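Local structure of BREX protein BrxA (Magnetospirillum magneticum, 3BHW) at residues Gln37-His40 against Ala41-Glu45; Leu74-Met77 against Val78-Gly81; Lys123-Asp126 against Gln127-Glu130; Met182-Leu185 against Arg186-Glu190. The protein is probably part of a type 1 BREX system, which lets double-stranded DNA phages adsorb to the bacterium but blocks replication of their DNA. One frame throughout, in Å; residues are numbered along the deposited sequence. Where two conformers were deposited one is given.

Interaction 1: residues Gln37-His40 against Ala41-Glu45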
loop_
_atom_site.group_PDB
_atom_site.type_symbol
_atom_site.label_atom_id
_atom_site.label_comp_id
_atom_site.label_asym_id
_atom_site.label_seq_id
_atom_site.Cartn_x
_atom_site.Cartn_y
_atom_site.Cartn_z
ATOM N N GLN A 37 7.637 11.251 21.196
ATOM C CA GLN A 37 8.803 10.388 21.052
ATOM C C GLN A 37 8.864 9.781 19.649
ATOM O O GLN A 37 9.950 9.551 19.100
ATOM C CB GLN A 37 8.823 9.332 22.152
ATOM C CG GLN A 37 10.047 8.400 22.062
ATOM C CD GLN A 37 11.360 9.180 22.139
ATOM O OE1 GLN A 37 11.502 10.049 22.982
ATOM N NE2 GLN A 37 12.297 8.879 21.260
ATOM N N TRP A 38 7.688 9.571 19.057
ATOM C CA TRP A 38 7.627 9.079 17.678
ATOM C C TRP A 38 8.301 10.042 16.758
ATOM O O TRP A 38 9.196 9.675 15.995
ATOM C CB TRP A 38 6.187 8.826 17.203
ATOM C CG TRP A 38 5.985 9.002 15.691
ATOM C CD1 TRP A 38 5.351 10.045 15.081
ATOM C CD2 TRP A 38 6.382 8.110 14.634
ATOM N NE1 TRP A 38 5.325 9.862 13.724
ATOM C CE2 TRP A 38 5.950 8.684 13.419
ATOM C CE3 TRP A 38 7.019 6.862 14.601
ATOM C CZ2 TRP A 38 6.178 8.085 12.172
ATOM C CZ3 TRP A 38 7.249 6.266 13.366
ATOM C CH2 TRP A 38 6.828 6.879 12.165
ATOM N N ARG A 39 7.915 11.308 16.890
ATOM C CA ARG A 39 8.524 12.404 16.086
ATOM C C ARG A 39 10.007 12.627 16.366
ATOM O O ARG A 39 10.796 12.842 15.429
ATOM C CB ARG A 39 7.763 13.720 16.224
ATOM C CG ARG A 39 6.388 13.719 15.576
ATOM C CD ARG A 39 5.858 15.152 15.335
ATOM N NE ARG A 39 6.844 15.988 14.646
ATOM C CZ ARG A 39 6.809 17.320 14.570
ATOM N NH1 ARG A 39 5.798 18.022 15.098
ATOM N NH2 ARG A 39 7.792 17.960 13.946
ATOM N N HIS A 40 10.391 12.596 17.633
ATOM C CA HIS A 40 11.807 12.632 17.982
ATOM C C HIS A 40 12.603 11.488 17.319
ATOM O O HIS A 40 13.663 11.765 16.750
ATOM C CB HIS A 40 12.007 12.622 19.489
ATOM C CG HIS A 40 13.446 12.706 19.895
ATOM N ND1 HIS A 40 14.079 13.892 20.125
ATOM C CD2 HIS A 40 14.385 11.748 20.063
ATOM C CE1 HIS A 40 15.343 13.685 20.423
ATOM N NE2 HIS A 40 15.550 12.373 20.445
ATOM N N ALA A 41 12.119 10.229 17.422
ATOM C CA ALA A 41 12.808 9.056 16.824
ATOM C C ALA A 41 13.029 9.200 15.300
ATOM O O ALA A 41 14.082 8.834 14.734
ATOM C CB ALA A 41 11.988 7.782 17.129
ATOM N N ILE A 42 12.029 9.743 14.615
ATOM C CA ILE A 42 12.113 9.915 13.171
ATOM C C ILE A 42 13.008 11.100 12.802
ATOM O O ILE A 42 13.917 10.984 11.994
ATOM C CB ILE A 42 10.676 10.030 12.502
ATOM C CG1 ILE A 42 10.001 11.382 12.808
ATOM C CG2 ILE A 42 9.806 8.882 12.963
ATOM C CD1 ILE A 42 8.561 11.623 12.223
ATOM N N GLU A 43 12.729 12.230 13.418
ATOM C CA GLU A 43 13.260 13.509 12.992
ATOM C C GLU A 43 14.614 13.875 13.575
ATOM O O GLU A 43 15.359 14.615 12.958
ATOM C CB GLU A 43 12.277 14.627 13.366
ATOM C CG GLU A 43 10.898 14.511 12.758
ATOM C CD GLU A 43 9.946 15.564 13.274
ATOM O OE1 GLU A 43 9.257 16.172 12.440
ATOM O OE2 GLU A 43 9.846 15.774 14.502
ATOM N N VAL A 44 14.892 13.392 14.783
ATOM C CA VAL A 44 16.082 13.796 15.571
ATOM C C VAL A 44 17.051 12.609 15.765
ATOM O O VAL A 44 18.259 12.710 15.424
ATOM C CB VAL A 44 15.648 14.428 16.938
ATOM C CG1 VAL A 44 16.837 15.003 17.671
ATOM C CG2 VAL A 44 14.583 15.558 16.748
ATOM N N GLU A 45 16.554 11.487 16.292
ATOM C CA GLU A 45 17.357 10.277 16.366
ATOM C C GLU A 45 17.618 9.706 14.972
ATOM O O GLU A 45 18.591 8.965 14.755
ATOM C CB GLU A 45 16.675 9.220 17.234
ATOM C CG GLU A 45 16.556 9.613 18.688
ATOM C CD GLU A 45 15.985 8.499 19.546
ATOM O OE1 GLU A 45 16.660 7.457 19.708
ATOM O OE2 GLU A 45 14.887 8.669 20.090
#

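Interaction 2: residues Leu74-Met77 against Val78-Gly81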
loop_
_atom_site.group_PDB
_atom_site.type_symbol
_atom_site.label_atom_id
_atom_site.label_comp_id
_atom_site.label_asym_id
_atom_site.label_seq_id
_atom_site.Cartn_x
_atom_site.Cartn_y
_atom_site.Cartn_z
ATOM N N LEU A 74 0.012 -7.876 12.694
ATOM C CA LEU A 74 0.519 -7.509 11.383
ATOM C C LEU A 74 1.778 -6.638 11.478
ATOM O O LEU A 74 2.663 -6.760 10.664
ATOM C CB LEU A 74 -0.553 -6.813 10.583
ATOM C CG LEU A 74 -0.098 -6.395 9.190
ATOM C CD1 LEU A 74 -1.284 -6.388 8.313
ATOM C CD2 LEU A 74 0.516 -5.004 9.304
ATOM N N TRP A 75 1.845 -5.731 12.442
ATOM C CA TRP A 75 3.114 -5.042 12.712
ATOM C C TRP A 75 4.244 -6.051 12.940
ATOM O O TRP A 75 5.344 -5.861 12.430
ATOM C CB TRP A 75 3.021 -4.110 13.919
ATOM C CG TRP A 75 1.903 -3.159 13.907
ATOM C CD1 TRP A 75 1.192 -2.701 12.827
ATOM C CD2 TRP A 75 1.376 -2.499 15.043
ATOM N NE1 TRP A 75 0.249 -1.788 13.233
ATOM C CE2 TRP A 75 0.320 -1.671 14.599
ATOM C CE3 TRP A 75 1.694 -2.514 16.407
ATOM C CZ2 TRP A 75 -0.410 -0.854 15.476
ATOM C CZ3 TRP A 75 0.941 -1.738 17.274
ATOM C CH2 TRP A 75 -0.094 -0.923 16.806
ATOM N N GLN A 76 3.963 -7.136 13.656
ATOM C CA GLN A 76 5.005 -8.118 13.960
ATOM C C GLN A 76 5.461 -8.824 12.663
ATOM O O GLN A 76 6.636 -9.108 12.489
ATOM C CB GLN A 76 4.487 -9.113 15.007
ATOM C CG GLN A 76 5.571 -9.930 15.691
ATOM C CD GLN A 76 6.023 -9.363 17.044
ATOM O OE1 GLN A 76 7.211 -9.376 17.355
ATOM N NE2 GLN A 76 5.080 -8.878 17.850
ATOM N N MET A 77 4.517 -9.064 11.752
ATOM C CA MET A 77 4.816 -9.603 10.429
ATOM C C MET A 77 5.710 -8.684 9.605
ATOM O O MET A 77 6.622 -9.149 8.894
ATOM C CB MET A 77 3.523 -9.852 9.647
ATOM C CG MET A 77 2.609 -10.861 10.286
ATOM S SD MET A 77 1.140 -11.225 9.311
ATOM C CE MET A 77 1.884 -11.827 7.813
ATOM N N VAL A 78 5.436 -7.390 9.682
ATOM C CA VAL A 78 6.240 -6.390 8.964
ATOM C C VAL A 78 7.644 -6.382 9.538
ATOM O O VAL A 78 8.611 -6.473 8.788
ATOM C CB VAL A 78 5.613 -4.975 8.989
ATOM C CG1 VAL A 78 6.528 -3.988 8.265
ATOM C CG2 VAL A 78 4.289 -5.027 8.302
ATOM N N ARG A 79 7.735 -6.327 10.859
ATOM C CA ARG A 79 9.039 -6.211 11.516
ATOM C C ARG A 79 9.886 -7.466 11.344
ATOM O O ARG A 79 11.087 -7.374 11.038
ATOM C CB ARG A 79 8.883 -5.872 13.003
ATOM C CG ARG A 79 10.235 -5.597 13.653
ATOM C CD ARG A 79 10.142 -5.553 15.159
ATOM N NE ARG A 79 9.888 -6.872 15.727
ATOM C CZ ARG A 79 9.368 -7.083 16.936
ATOM N NH1 ARG A 79 9.010 -6.061 17.712
ATOM N NH2 ARG A 79 9.171 -8.317 17.358
ATOM N N ASP A 80 9.251 -8.631 11.520
ATOM C CA ASP A 80 9.967 -9.898 11.690
ATOM C C ASP A 80 9.920 -10.839 10.503
ATOM O O ASP A 80 10.759 -11.719 10.379
ATOM C CB ASP A 80 9.461 -10.625 12.943
ATOM C CG ASP A 80 9.757 -9.857 14.231
ATOM O OD1 ASP A 80 10.783 -9.127 14.301
ATOM O OD2 ASP A 80 8.962 -9.994 15.190
ATOM N N GLY A 81 8.961 -10.651 9.612
ATOM C CA GLY A 81 8.707 -11.663 8.595
ATOM C C GLY A 81 9.704 -11.625 7.460
ATOM O O GLY A 81 10.529 -10.697 7.347
#

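Interaction 3: residues Lys123-Asp126 against Gln127-Glu130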
loop_
_atom_site.group_PDB
_atom_site.type_symbol
_atom_site.label_atom_id
_atom_site.label_comp_id
_atom_site.label_asym_id
_atom_site.label_seq_id
_atom_site.Cartn_x
_atom_site.Cartn_y
_atom_site.Cartn_z
ATOM N N LYS A 123 -2.317 4.308 -19.756
ATOM C CA LYS A 123 -3.639 4.852 -20.141
ATOM C C LYS A 123 -4.770 4.317 -19.240
ATOM O O LYS A 123 -5.782 4.992 -19.058
ATOM C CB LYS A 123 -4.001 4.553 -21.600
ATOM C CG LYS A 123 -3.829 3.081 -22.000
ATOM C CD LYS A 123 -5.029 2.498 -22.732
ATOM C CE LYS A 123 -4.799 2.488 -24.244
ATOM N NZ LYS A 123 -5.356 3.687 -24.918
ATOM N N MET A 124 -4.585 3.112 -18.696
ATOM C CA MET A 124 -5.581 2.468 -17.810
ATOM C C MET A 124 -5.659 3.176 -16.469
ATOM O O MET A 124 -6.730 3.278 -15.882
ATOM C CB MET A 124 -5.250 0.980 -17.626
ATOM C CG MET A 124 -5.138 0.285 -18.953
ATOM S SD MET A 124 -5.874 -1.325 -18.830
ATOM C CE MET A 124 -7.634 -0.936 -18.998
ATOM N N TRP A 125 -4.508 3.639 -15.986
ATOM C CA TRP A 125 -4.486 4.455 -14.783
ATOM C C TRP A 125 -5.133 5.807 -15.047
ATOM O O TRP A 125 -5.950 6.232 -14.278
ATOM C CB TRP A 125 -3.076 4.632 -14.243
ATOM C CG TRP A 125 -3.012 5.617 -13.152
ATOM C CD1 TRP A 125 -2.619 6.910 -13.271
ATOM C CD2 TRP A 125 -3.400 5.441 -11.775
ATOM N NE1 TRP A 125 -2.716 7.555 -12.059
ATOM C CE2 TRP A 125 -3.175 6.672 -11.121
ATOM C CE3 TRP A 125 -3.879 4.365 -11.024
ATOM C CZ2 TRP A 125 -3.437 6.858 -9.779
ATOM C CZ3 TRP A 125 -4.122 4.568 -9.653
ATOM C CH2 TRP A 125 -3.899 5.807 -9.059
ATOM N N ASP A 126 -4.756 6.427 -16.166
ATOM C CA ASP A 126 -5.304 7.691 -16.607
ATOM C C ASP A 126 -6.825 7.672 -16.652
ATOM O O ASP A 126 -7.476 8.561 -16.116
ATOM C CB ASP A 126 -4.772 7.976 -18.011
ATOM C CG ASP A 126 -3.504 8.792 -17.999
ATOM O OD1 ASP A 126 -2.765 8.785 -16.989
ATOM O OD2 ASP A 126 -3.241 9.447 -19.031
ATOM N N GLN A 127 -7.379 6.651 -17.298
ATOM C CA GLN A 127 -8.801 6.541 -17.523
ATOM C C GLN A 127 -9.537 6.203 -16.205
ATOM O O GLN A 127 -10.661 6.639 -15.967
ATOM C CB GLN A 127 -9.077 5.531 -18.646
ATOM C CG GLN A 127 -8.440 5.954 -19.971
ATOM C CD GLN A 127 -8.291 4.821 -20.992
ATOM O OE1 GLN A 127 -7.453 4.902 -21.921
ATOM N NE2 GLN A 127 -9.141 3.799 -20.876
ATOM N N TYR A 128 -8.862 5.491 -15.332
ATOM C CA TYR A 128 -9.374 5.203 -13.973
ATOM C C TYR A 128 -9.530 6.499 -13.192
ATOM O O TYR A 128 -10.545 6.709 -12.543
ATOM C CB TYR A 128 -8.441 4.185 -13.261
ATOM C CG TYR A 128 -8.657 4.058 -11.758
ATOM C CD1 TYR A 128 -9.757 3.362 -11.239
ATOM C CD2 TYR A 128 -7.753 4.639 -10.871
ATOM C CE1 TYR A 128 -9.945 3.234 -9.859
ATOM C CE2 TYR A 128 -7.946 4.555 -9.492
ATOM C CZ TYR A 128 -9.026 3.857 -8.986
ATOM O OH TYR A 128 -9.254 3.761 -7.627
ATOM N N LEU A 129 -8.490 7.320 -13.208
ATOM C CA LEU A 129 -8.619 8.636 -12.599
ATOM C C LEU A 129 -9.769 9.439 -13.170
ATOM O O LEU A 129 -10.505 10.040 -12.416
ATOM C CB LEU A 129 -7.322 9.404 -12.689
ATOM C CG LEU A 129 -6.284 8.929 -11.684
ATOM C CD1 LEU A 129 -5.122 9.899 -11.712
ATOM C CD2 LEU A 129 -6.881 8.873 -10.294
ATOM N N GLU A 130 -9.923 9.465 -14.493
ATOM C CA GLU A 130 -11.112 10.089 -15.124
ATOM C C GLU A 130 -12.440 9.609 -14.491
ATOM O O GLU A 130 -13.300 10.422 -14.116
ATOM C CB GLU A 130 -11.111 9.842 -16.643
ATOM C CG GLU A 130 -10.217 10.820 -17.401
ATOM C CD GLU A 130 -10.247 10.633 -18.918
ATOM O OE1 GLU A 130 -9.973 9.500 -19.407
ATOM O OE2 GLU A 130 -10.490 11.647 -19.628
#

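Interaction 4: residues Met182-Leu185 against Arg186-Glu190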
loop_
_atom_site.group_PDB
_atom_site.type_symbol
_atom_site.label_atom_id
_atom_site.label_comp_id
_atom_site.label_asym_id
_atom_site.label_seq_id
_atom_site.Cartn_x
_atom_site.Cartn_y
_atom_site.Cartn_z
ATOM N N MET A 182 -2.980 -13.599 4.658
ATOM C CA MET A 182 -4.411 -13.841 4.426
ATOM C C MET A 182 -5.159 -14.253 5.711
ATOM O O MET A 182 -6.324 -13.870 5.886
ATOM C CB MET A 182 -4.676 -14.848 3.286
ATOM C CG MET A 182 -4.211 -14.436 1.883
ATOM S SD MET A 182 -4.879 -12.813 1.257
ATOM C CE MET A 182 -6.616 -13.112 1.621
ATOM N N SER A 183 -4.499 -15.048 6.564
ATOM C CA SER A 183 -5.093 -15.496 7.822
ATOM C C SER A 183 -5.333 -14.277 8.713
ATOM O O SER A 183 -6.413 -14.146 9.321
ATOM C CB SER A 183 -4.222 -16.600 8.486
ATOM O OG SER A 183 -4.728 -17.064 9.738
ATOM N N TYR A 184 -4.350 -13.382 8.784
ATOM C CA TYR A 184 -4.521 -12.163 9.559
ATOM C C TYR A 184 -5.728 -11.341 9.076
ATOM O O TYR A 184 -6.561 -10.950 9.875
ATOM C CB TYR A 184 -3.234 -11.285 9.574
ATOM C CG TYR A 184 -3.471 -9.930 10.214
ATOM C CD1 TYR A 184 -3.303 -9.730 11.596
ATOM C CD2 TYR A 184 -3.994 -8.867 9.466
ATOM C CE1 TYR A 184 -3.588 -8.506 12.203
ATOM C CE2 TYR A 184 -4.276 -7.616 10.066
ATOM C CZ TYR A 184 -4.072 -7.465 11.442
ATOM O OH TYR A 184 -4.351 -6.262 12.038
ATOM N N LEU A 185 -5.828 -11.185 7.757
ATOM C CA LEU A 185 -6.913 -10.409 7.137
ATOM C C LEU A 185 -8.301 -10.989 7.375
ATOM O O LEU A 185 -9.222 -10.229 7.664
ATOM C CB LEU A 185 -6.661 -10.204 5.645
ATOM C CG LEU A 185 -5.512 -9.280 5.214
ATOM C CD1 LEU A 185 -5.378 -9.388 3.699
ATOM C CD2 LEU A 185 -5.627 -7.767 5.709
ATOM N N ARG A 186 -8.433 -12.316 7.243
ATOM C CA ARG A 186 -9.707 -13.024 7.504
ATOM C C ARG A 186 -10.062 -12.850 8.968
ATOM O O ARG A 186 -11.190 -12.435 9.304
ATOM C CB ARG A 186 -9.637 -14.502 7.102
ATOM C CG ARG A 186 -9.451 -14.675 5.591
ATOM C CD ARG A 186 -9.961 -15.976 5.049
ATOM N NE ARG A 186 -9.457 -16.172 3.694
ATOM C CZ ARG A 186 -8.252 -16.664 3.425
ATOM N NH1 ARG A 186 -7.438 -17.025 4.421
ATOM N NH2 ARG A 186 -7.860 -16.799 2.167
ATOM N N GLU A 187 -9.094 -13.137 9.841
ATOM C CA GLU A 187 -9.341 -13.117 11.287
ATOM C C GLU A 187 -9.719 -11.729 11.811
ATOM O O GLU A 187 -10.412 -11.613 12.826
ATOM C CB GLU A 187 -8.155 -13.720 12.052
ATOM C CG GLU A 187 -7.951 -15.223 11.721
ATOM C CD GLU A 187 -6.694 -15.827 12.346
ATOM O OE1 GLU A 187 -6.113 -15.198 13.271
ATOM O OE2 GLU A 187 -6.313 -16.949 11.935
ATOM N N ASN A 188 -9.278 -10.698 11.083
ATOM C CA ASN A 188 -9.587 -9.315 11.393
ATOM C C ASN A 188 -10.676 -8.721 10.527
ATOM O O ASN A 188 -10.883 -7.492 10.544
ATOM C CB ASN A 188 -8.320 -8.488 11.408
ATOM C CG ASN A 188 -7.475 -8.809 12.601
ATOM O OD1 ASN A 188 -7.681 -8.254 13.694
ATOM N ND2 ASN A 188 -6.544 -9.717 12.429
ATOM N N ASN A 189 -11.392 -9.568 9.790
ATOM C CA ASN A 189 -12.633 -9.114 9.145
ATOM C C ASN A 189 -12.388 -8.072 8.051
ATOM O O ASN A 189 -13.195 -7.157 7.823
ATOM C CB ASN A 189 -13.574 -8.542 10.191
ATOM C CG ASN A 189 -13.748 -9.467 11.354
ATOM O OD1 ASN A 189 -14.240 -10.562 11.180
ATOM N ND2 ASN A 189 -13.291 -9.064 12.535
ATOM N N GLU A 190 -11.221 -8.172 7.431
ATOM C CA GLU A 190 -10.835 -7.148 6.506
ATOM C C GLU A 190 -11.368 -7.414 5.114
ATOM O O GLU A 190 -10.615 -7.603 4.164
ATOM C CB GLU A 190 -9.330 -6.932 6.496
ATOM C CG GLU A 190 -8.699 -6.560 7.824
ATOM C CD GLU A 190 -8.959 -5.136 8.247
ATOM O OE1 GLU A 190 -9.671 -4.402 7.517
ATOM O OE2 GLU A 190 -8.407 -4.734 9.308
HETATM O O HOH W 1 -6.736 -4.953 11.287
HETATM O O HOH W 2 -5.327 -6.572 14.585
#

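Interaction 1: residues Gln37-His40 against Ala41-Glu45
Ile42, in one of its two conformers, lays its CG2 methyl over a face of the Trp38 indole, 3.5 Å from the centroid of the six-membered ring and almost on its normal, a CH-pi contact. CG2 reaches the ring with CG1 between backbone N and carbonyl carbon (chi1 72°), CG2 itself lying beside the backbone N. The flat indole suits this place, offering the methyl a broad face. Alongside, Arg39 and Glu43 form a salt bridge, the place of OE1 being less certain: NE gives a weak bond to OE2, 3.0 Å away, and guanidinium and carboxylate planes stand 70° apart. The carboxylate is shared with Lys57. His40 receives CB of Val44 over one ring face, 3.8 Å from the centroid, while Glu45 OE2 lies in the plane at the ring's edge. The same oxygen takes a weak bond from Gln37 NE2 (2.8 Å).

Behind these side chains, His40 O accepts from Val44 N and Glu45 N, which arrive from opposite faces of the carbonyl plane. Trp38 packs on Ile25 and Leu28 of helix 19-31, with Arg64 making a cation-pi contact. Apolar inward and charged outward, this is the C-terminal end of an amphipathic helix, 35-43.

Interaction 2: residues Leu74-Met77 against Val78-Gly81
Leu74 and Val78 make the apolar part of the contact: CD2 of the leucine meets CG2 of the valine at 3.9 Å. With CG anti to its backbone N (chi1 180°), Leu74 can send a branch to its neighbour although its CB starts out away from it. Branched, uncharged side chains suit this strip, because Leu74 and Val78 both pack on Ala89 of helix 83-97 and on Leu67 of helix 57-67. Helix 72-80 is an amphipathic element of an all-helical fold, while Trp75 lies against Leu29 and Leu30 of helix 19-31 and gives its indole N-H to Leu67 O.

On the outer side, Arg79 and its neighbour Asp80 form a salt bridge, in which NE points almost straight at OD1 (2.8 Å, 171° at the hydrogen); the oxygen lies in the guanidinium plane but is itself approached from above the carboxylate. The side chain of Gln76 runs alongside that of Arg79, pointing the same way, though the placing of its amide is doubtful.

Of the backbone bonds, Gly81 N reaches Met77 O at 2.9 Å from above the carbonyl plane, just where the chain leaves helical geometry; glycine suits this place, since a CB would come too close to Met77 O.

Interaction 3: residues Lys123-Asp126 against Gln127-Glu130
The indole of Trp125 carries Leu129 over one face: CG of the leucine stands 3.6 Å above the plane, displaced toward the rim, and makes an off-centre CH-pi contact with the five-membered ring. CD1 of the same leucine comes closer still, 3.4 Å from Trp125 NE1, approaching obliquely. At the other end of the indole, Trp125 CZ3 meets Tyr128 CE2 at 3.8 Å. The two ring planes are inclined at 42°, so the pair is neither a stack nor edge-to-face, and the phenol touches the indole through CD2 and CE2. Three residues apart, the two aromatic residues leave neighbouring strips of the helix, and with CG anti to the backbone N in both the rings meet.

A broad indole suits a position that must fill space between helices. Trp125 packs on Leu150, Ala151 and Val154 of helix 145-161 and meets Phe104 edge-to-face. Tyr128 also touches Phe104, while its hydroxyl bonds to Leu100 O, giving the polar end of an otherwise buried ring a partner.

On the outer strip, Lys123 and Gln127 run side by side, the amide oxygen OE1 of Gln127 lying against the aliphatic part of Lys123, 3.5 Å from CB. Along the backbone, Leu129 N donates to Trp125 O at 3.0 Å and keeps the two residues one helical turn apart. Aromatic and aliphatic residues on one side, polar ones on the other, make this an amphipathic helix packed against helices 99-112 and 145-161 of an all-helical fold.

Interaction 4: residues Met182-Leu185 against Arg186-Glu190
Tyr184 meets Asn188 through both its ring and its backbone carbonyl. From CB, with CG anti to the backbone N (chi1 172°), the tyrosine ring swings out beside the last turn of the helix. CG and CD1 pass beneath the asparagine amide, and CE1 comes within 3.2 Å of Asn188 ND2, which sits over one face, offset toward the rim. CZ is the ring atom nearest the amide carbon of Asn188, and ring and amide planes are inclined by only 29°, so the amide lies slantwise over the ring. At the tip, OH accepts from one water, which also donates to Glu190 OE2, and donates to a second, which in turn donates to Asn188 OD1. Gly71 N bonds to the same hydroxyl, and Lys96 pairs with Glu190.

The same ND2 donates a nearly straight bond to Tyr184 O (2.8 Å, 168°), which lies in the amide plane. Asn188 N approaches that oxygen from the opposite face of the carbonyl plane, so Asn188 grips the carbonyl twice, with its backbone N and its short side-chain amide. Arg186 spreads its guanidinium against Met182, whose CE lies over one face, 3.9 Å from Arg186 NH2. Leu185 CD2 touches Glu190 CB at 3.9 Å and packs on Val193 and Ile194 of helix 191-197.

Asn189 takes up positive phi, a conformation asparagine tolerates well. Glu190 N then bonds to Leu185 O at 2.9 Å, and Asn189 N to Arg186 O at 2.9 Å. These two bonds define the Schellman motif that ends helix 179-187, and Glu190 already stands at the N-cap position of helix 191-197.

From the N terminus the four contacts follow in series, none enclosing or crossing another, and each closes only a turn within or at the end of its own helix. Interaction 1 lies at the end of helix 35-43 and interaction 2 at the end of helix 72-80, their centres about 21 Å apart; both helices pack on helix 19-31. Interaction 3, within helix 122-135, is on the opposite side of the chain's centre from both. Interaction 4 brings the chain back to interaction 2: Leu74 CD1 touches Tyr184 CE2 at 3.7 Å, joining helix 72-80 to helix 179-187. Interactions 3 and 4 remain about 16 Å apart at their nearest atoms.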